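Side-chain contacts in (R)-specific secondary-alkylsulfatase (Pseudomonas sp., PDB 4AXH), which hydrolyses secondary alkyl sulfates enantioselectively with inversion of configuration, turning (R)-sulfate esters into (S)-alcohols as a zinc-dependent, dimeric type III sulfatase: residues A[75-80]-A[538-543]; A[483-488]-A[499-504]. All blocks are in the same frame, centred on the assembly; numbering follows the deposited sequence. Where two conformers were deposited one is given.

Contact 1. Residues A[75-80]-A[538-543]; sequences IKNAEG and RGKSEM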
# COMPACT_ATOMS: atom_id res chain seq x y z
N ILE A 75 5.51 20.36 32.20
CA ILE A 75 6.34 21.13 31.32
C ILE A 75 5.34 22.11 30.68
O ILE A 75 4.30 21.68 30.17
CB ILE A 75 7.08 20.25 30.28
CG1 ILE A 75 8.05 19.27 30.96
CG2 ILE A 75 7.80 21.13 29.23
CD1 ILE A 75 8.51 18.13 30.04
N LYS A 76 5.63 23.41 30.75
CA LYS A 76 4.77 24.45 30.20
C LYS A 76 5.37 25.12 28.99
O LYS A 76 6.60 25.09 28.80
CB LYS A 76 4.47 25.50 31.28
CG LYS A 76 3.53 25.01 32.38
CD LYS A 76 3.86 25.61 33.75
CE LYS A 76 4.43 24.60 34.72
NZ LYS A 76 5.82 24.15 34.38
N ASN A 77 4.50 25.73 28.16
CA ASN A 77 4.80 26.49 26.95
C ASN A 77 5.24 27.91 27.38
O ASN A 77 5.19 28.21 28.58
CB ASN A 77 3.52 26.56 26.09
CG ASN A 77 3.63 27.33 24.81
OD1 ASN A 77 3.37 28.55 24.75
ND2 ASN A 77 4.08 26.65 23.76
N ALA A 78 5.62 28.81 26.42
CA ALA A 78 5.95 30.21 26.71
C ALA A 78 4.74 30.93 27.30
O ALA A 78 4.89 31.66 28.29
CB ALA A 78 6.42 30.92 25.47
N GLU A 79 3.56 30.65 26.78
CA GLU A 79 2.30 31.25 27.25
C GLU A 79 1.80 30.68 28.62
O GLU A 79 0.69 31.03 29.07
CB GLU A 79 1.20 31.11 26.17
CG GLU A 79 1.52 31.77 24.84
CD GLU A 79 0.28 31.94 23.99
OE1 GLU A 79 -0.60 32.77 24.33
OE2 GLU A 79 0.17 31.21 22.97
N GLY A 80 2.61 29.81 29.25
CA GLY A 80 2.30 29.18 30.54
C GLY A 80 1.39 27.98 30.50
O GLY A 80 1.12 27.40 31.55
N ARG A 538 -0.13 21.93 16.45
CA ARG A 538 0.73 22.16 15.28
C ARG A 538 0.61 23.63 14.78
O ARG A 538 1.21 23.99 13.76
CB ARG A 538 0.41 21.13 14.16
CG ARG A 538 1.64 20.59 13.41
CD ARG A 538 2.26 19.37 14.08
NE ARG A 538 1.79 18.11 13.50
CZ ARG A 538 2.09 16.91 13.97
NH1 ARG A 538 2.85 16.78 15.06
NH2 ARG A 538 1.63 15.82 13.37
N GLY A 539 -0.15 24.44 15.53
CA GLY A 539 -0.37 25.86 15.31
C GLY A 539 0.82 26.69 15.74
O GLY A 539 1.10 27.74 15.14
N LYS A 540 1.54 26.24 16.79
CA LYS A 540 2.77 26.88 17.26
C LYS A 540 3.97 26.33 16.46
O LYS A 540 5.04 26.95 16.44
CB LYS A 540 2.94 26.66 18.77
CG LYS A 540 2.25 27.70 19.63
CD LYS A 540 2.06 27.19 21.05
CE LYS A 540 1.53 28.25 21.98
NZ LYS A 540 0.17 28.72 21.64
N SER A 541 3.77 25.19 15.77
CA SER A 541 4.75 24.51 14.93
C SER A 541 4.94 25.18 13.57
O SER A 541 4.00 25.28 12.78
CB SER A 541 4.33 23.06 14.72
OG SER A 541 4.91 22.50 13.55
N GLU A 542 6.18 25.57 13.25
CA GLU A 542 6.52 26.22 11.98
C GLU A 542 7.15 25.20 11.01
O GLU A 542 8.20 25.45 10.43
CB GLU A 542 7.45 27.42 12.22
CG GLU A 542 6.95 28.46 13.22
CD GLU A 542 8.03 29.33 13.84
OE1 GLU A 542 8.51 30.26 13.15
OE2 GLU A 542 8.38 29.09 15.02
N MET A 543 6.51 24.04 10.85
CA MET A 543 7.00 22.97 9.98
C MET A 543 6.82 23.32 8.51
O MET A 543 7.77 23.13 7.75
CB MET A 543 6.33 21.63 10.32
CG MET A 543 7.02 20.87 11.45
SD MET A 543 8.17 19.64 10.86
CE MET A 543 7.02 18.55 10.02

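Contact 2. Residues A[483-488]-A[499-504]; sequences LGNHLV and ALQADA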
# COMPACT_ATOMS: atom_id res chain seq x y z
N LEU A 483 -24.34 -2.50 14.56
CA LEU A 483 -25.75 -2.07 14.45
C LEU A 483 -25.84 -0.56 14.67
O LEU A 483 -26.42 0.14 13.83
CB LEU A 483 -26.67 -2.79 15.46
CG LEU A 483 -26.83 -4.33 15.37
CD1 LEU A 483 -28.11 -4.77 16.00
CD2 LEU A 483 -26.88 -4.83 13.94
N GLY A 484 -25.25 -0.09 15.77
CA GLY A 484 -25.19 1.32 16.16
C GLY A 484 -24.63 2.23 15.09
O GLY A 484 -25.11 3.35 14.95
N ASN A 485 -23.64 1.75 14.31
CA ASN A 485 -23.03 2.53 13.23
C ASN A 485 -24.03 2.73 12.11
O ASN A 485 -24.13 3.84 11.57
CB ASN A 485 -21.73 1.87 12.69
CG ASN A 485 -20.84 2.83 11.93
OD1 ASN A 485 -20.46 3.91 12.46
ND2 ASN A 485 -20.51 2.48 10.67
N HIS A 486 -24.80 1.68 11.79
CA HIS A 486 -25.83 1.74 10.75
C HIS A 486 -26.91 2.73 11.11
O HIS A 486 -27.31 3.51 10.25
CB HIS A 486 -26.43 0.35 10.46
CG HIS A 486 -25.51 -0.53 9.67
ND1 HIS A 486 -25.22 -0.50 8.35
CD2 HIS A 486 -24.79 -1.54 10.27
CE1 HIS A 486 -24.31 -1.51 8.13
NE2 HIS A 486 -24.08 -2.09 9.30
N LEU A 487 -27.34 2.75 12.39
CA LEU A 487 -28.37 3.66 12.85
C LEU A 487 -27.90 5.10 12.91
O LEU A 487 -28.59 5.95 12.35
CB LEU A 487 -29.04 3.20 14.16
CG LEU A 487 -30.37 3.91 14.50
CD1 LEU A 487 -31.36 3.86 13.35
CD2 LEU A 487 -31.01 3.32 15.73
N VAL A 488 -26.75 5.36 13.58
CA VAL A 488 -26.16 6.70 13.71
C VAL A 488 -25.93 7.36 12.33
O VAL A 488 -26.24 8.53 12.19
CB VAL A 488 -24.90 6.71 14.64
CG1 VAL A 488 -24.14 8.04 14.58
CG2 VAL A 488 -25.30 6.40 16.08
N ALA A 499 -25.95 7.09 22.25
CA ALA A 499 -25.59 6.78 23.64
C ALA A 499 -25.26 5.31 23.81
O ALA A 499 -24.32 4.98 24.53
CB ALA A 499 -26.73 7.17 24.58
N LEU A 500 -26.01 4.43 23.11
CA LEU A 500 -25.85 2.99 23.15
C LEU A 500 -24.58 2.60 22.45
O LEU A 500 -23.76 1.93 23.08
CB LEU A 500 -27.06 2.28 22.54
CG LEU A 500 -28.14 1.68 23.51
CD1 LEU A 500 -28.07 2.25 24.93
CD2 LEU A 500 -29.53 1.83 22.94
N GLN A 501 -24.36 3.09 21.20
CA GLN A 501 -23.12 2.80 20.47
C GLN A 501 -21.89 3.31 21.23
O GLN A 501 -20.86 2.63 21.23
CB GLN A 501 -23.14 3.31 19.04
CG GLN A 501 -22.29 2.43 18.12
CD GLN A 501 -21.64 3.16 16.95
OE1 GLN A 501 -21.95 4.44 16.75
NE2 GLN A 501 -20.83 2.59 16.21
N ALA A 502 -22.01 4.45 21.93
CA ALA A 502 -20.92 5.01 22.74
C ALA A 502 -20.64 4.11 23.93
O ALA A 502 -19.48 3.89 24.25
CB ALA A 502 -21.26 6.41 23.19
N ASP A 503 -21.71 3.55 24.54
CA ASP A 503 -21.63 2.65 25.71
C ASP A 503 -20.91 1.34 25.37
O ASP A 503 -20.07 0.88 26.14
CB ASP A 503 -23.04 2.36 26.29
CG ASP A 503 -23.63 3.44 27.22
OD1 ASP A 503 -23.13 4.59 27.21
OD2 ASP A 503 -24.59 3.12 27.97
N ALA A 504 -21.24 0.75 24.20
CA ALA A 504 -20.67 -0.48 23.68
C ALA A 504 -19.21 -0.30 23.28
O ALA A 504 -18.42 -1.19 23.60
CB ALA A 504 -21.48 -0.98 22.50

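Contact 1. Residues A[75-80]-A[538-543]
Lys-540 NZ reaches Glu-79 OE2 at 2.8 Å, a salt bridge that meets the carboxylate oxygen nearly along its C-O axis. The same ammonium group makes a weak hydrogen bond to Gln-81 OE1, one residue past the 75-80 segment. The lysine chain runs extended as far as CE and then bends (chi4 64°), which turns NZ to the glutamate. Glu-79 sits on a type I turn from Asn-77 to Gly-80 that links strands 74-76 and 82-85 as a beta hairpin. Asn-77 was modelled in two conformers. In one of them its OD1 accepts a nearly straight hydrogen bond from Glu-79 N at 2.9 Å, an Asx turn, and its amide lies against the lysine methylenes, with Asn-77 ND2 3.4 Å from Lys-540 CD. Asn-77 also touches Glu-154 of helix 153-164, while Thr-258 touches Lys-540. The contact thus joins the hairpin to the loop between helices 515-529 and 549-559, away from the zinc site. With Glu-79 exposed and Lys-540 partly so, solvent probably screens the charge pair, leaving its strength modest.

Contact 2. Residues A[483-488]-A[499-504]
Gln-501 lies across the backbone of Gly-484 and Asn-485 where helices 477-490 and 495-511 pack as an antiparallel helical hairpin, consistent with the TPR-like character of the dimerisation region. The axes of the two short segments come within 9.2 Å, at 149° between their N-to-C directions. The tight part is built on Gly-484. Having no side chain, it lets the glutamine chain settle directly on the main chain, Gln-501 CG standing 3.7 Å from Gly-484 CA and Gln-501 CD 3.6 Å from Gly-484 C. The CA atoms of Gly-484 and Gln-501 are only 5.0 Å apart. One helical turn on from Gly-484, Val-488 CG2 lies 3.9 Å from Gln-501 OE1, and Leu-528 of helix 515-529 packs on both side chains.

The other margin is looser and more polar. Partly exposed Asn-485 crosses Gln-501 with the amide planes 46° apart, and no hydrogen bond joins the two side chains. Asn-485, its CG swung opposite the main-chain N (chi1 -161°), instead offers OD1 to Asn-438 ND2 of the second subunit, whose Ala-440 packs on Asn-485 and Gln-501. The hairpin therefore borders the dimer interface here. As modelled, Gln-501 NE2 finds a weak hydrogen bond at Val-481 O, one helical turn before Asn-485, yet the same NE2 stands 3.5 Å from Asn-485 N, donor facing donor, so the orientation of this amide is doubtful.

From the N terminus, the chain passes strand 74-76 and the turn at 77-80, then runs through the metallo-beta-lactamase region and the helical dimerisation region before residues 538-543 return to the turn and close contact 1. That long loop, 457 residues between the segments, wholly contains contact 2, whose own loop spans just the 10 residues between 483-488 and 499-504; the two do not cross. Contact 1 ties an early hairpin to the loop between helices 515-529 and 549-559, while contact 2 joins consecutive helices beside the partner subunit. Their centres are 37 Å apart and their nearest atoms about 25 Å, so the two never meet.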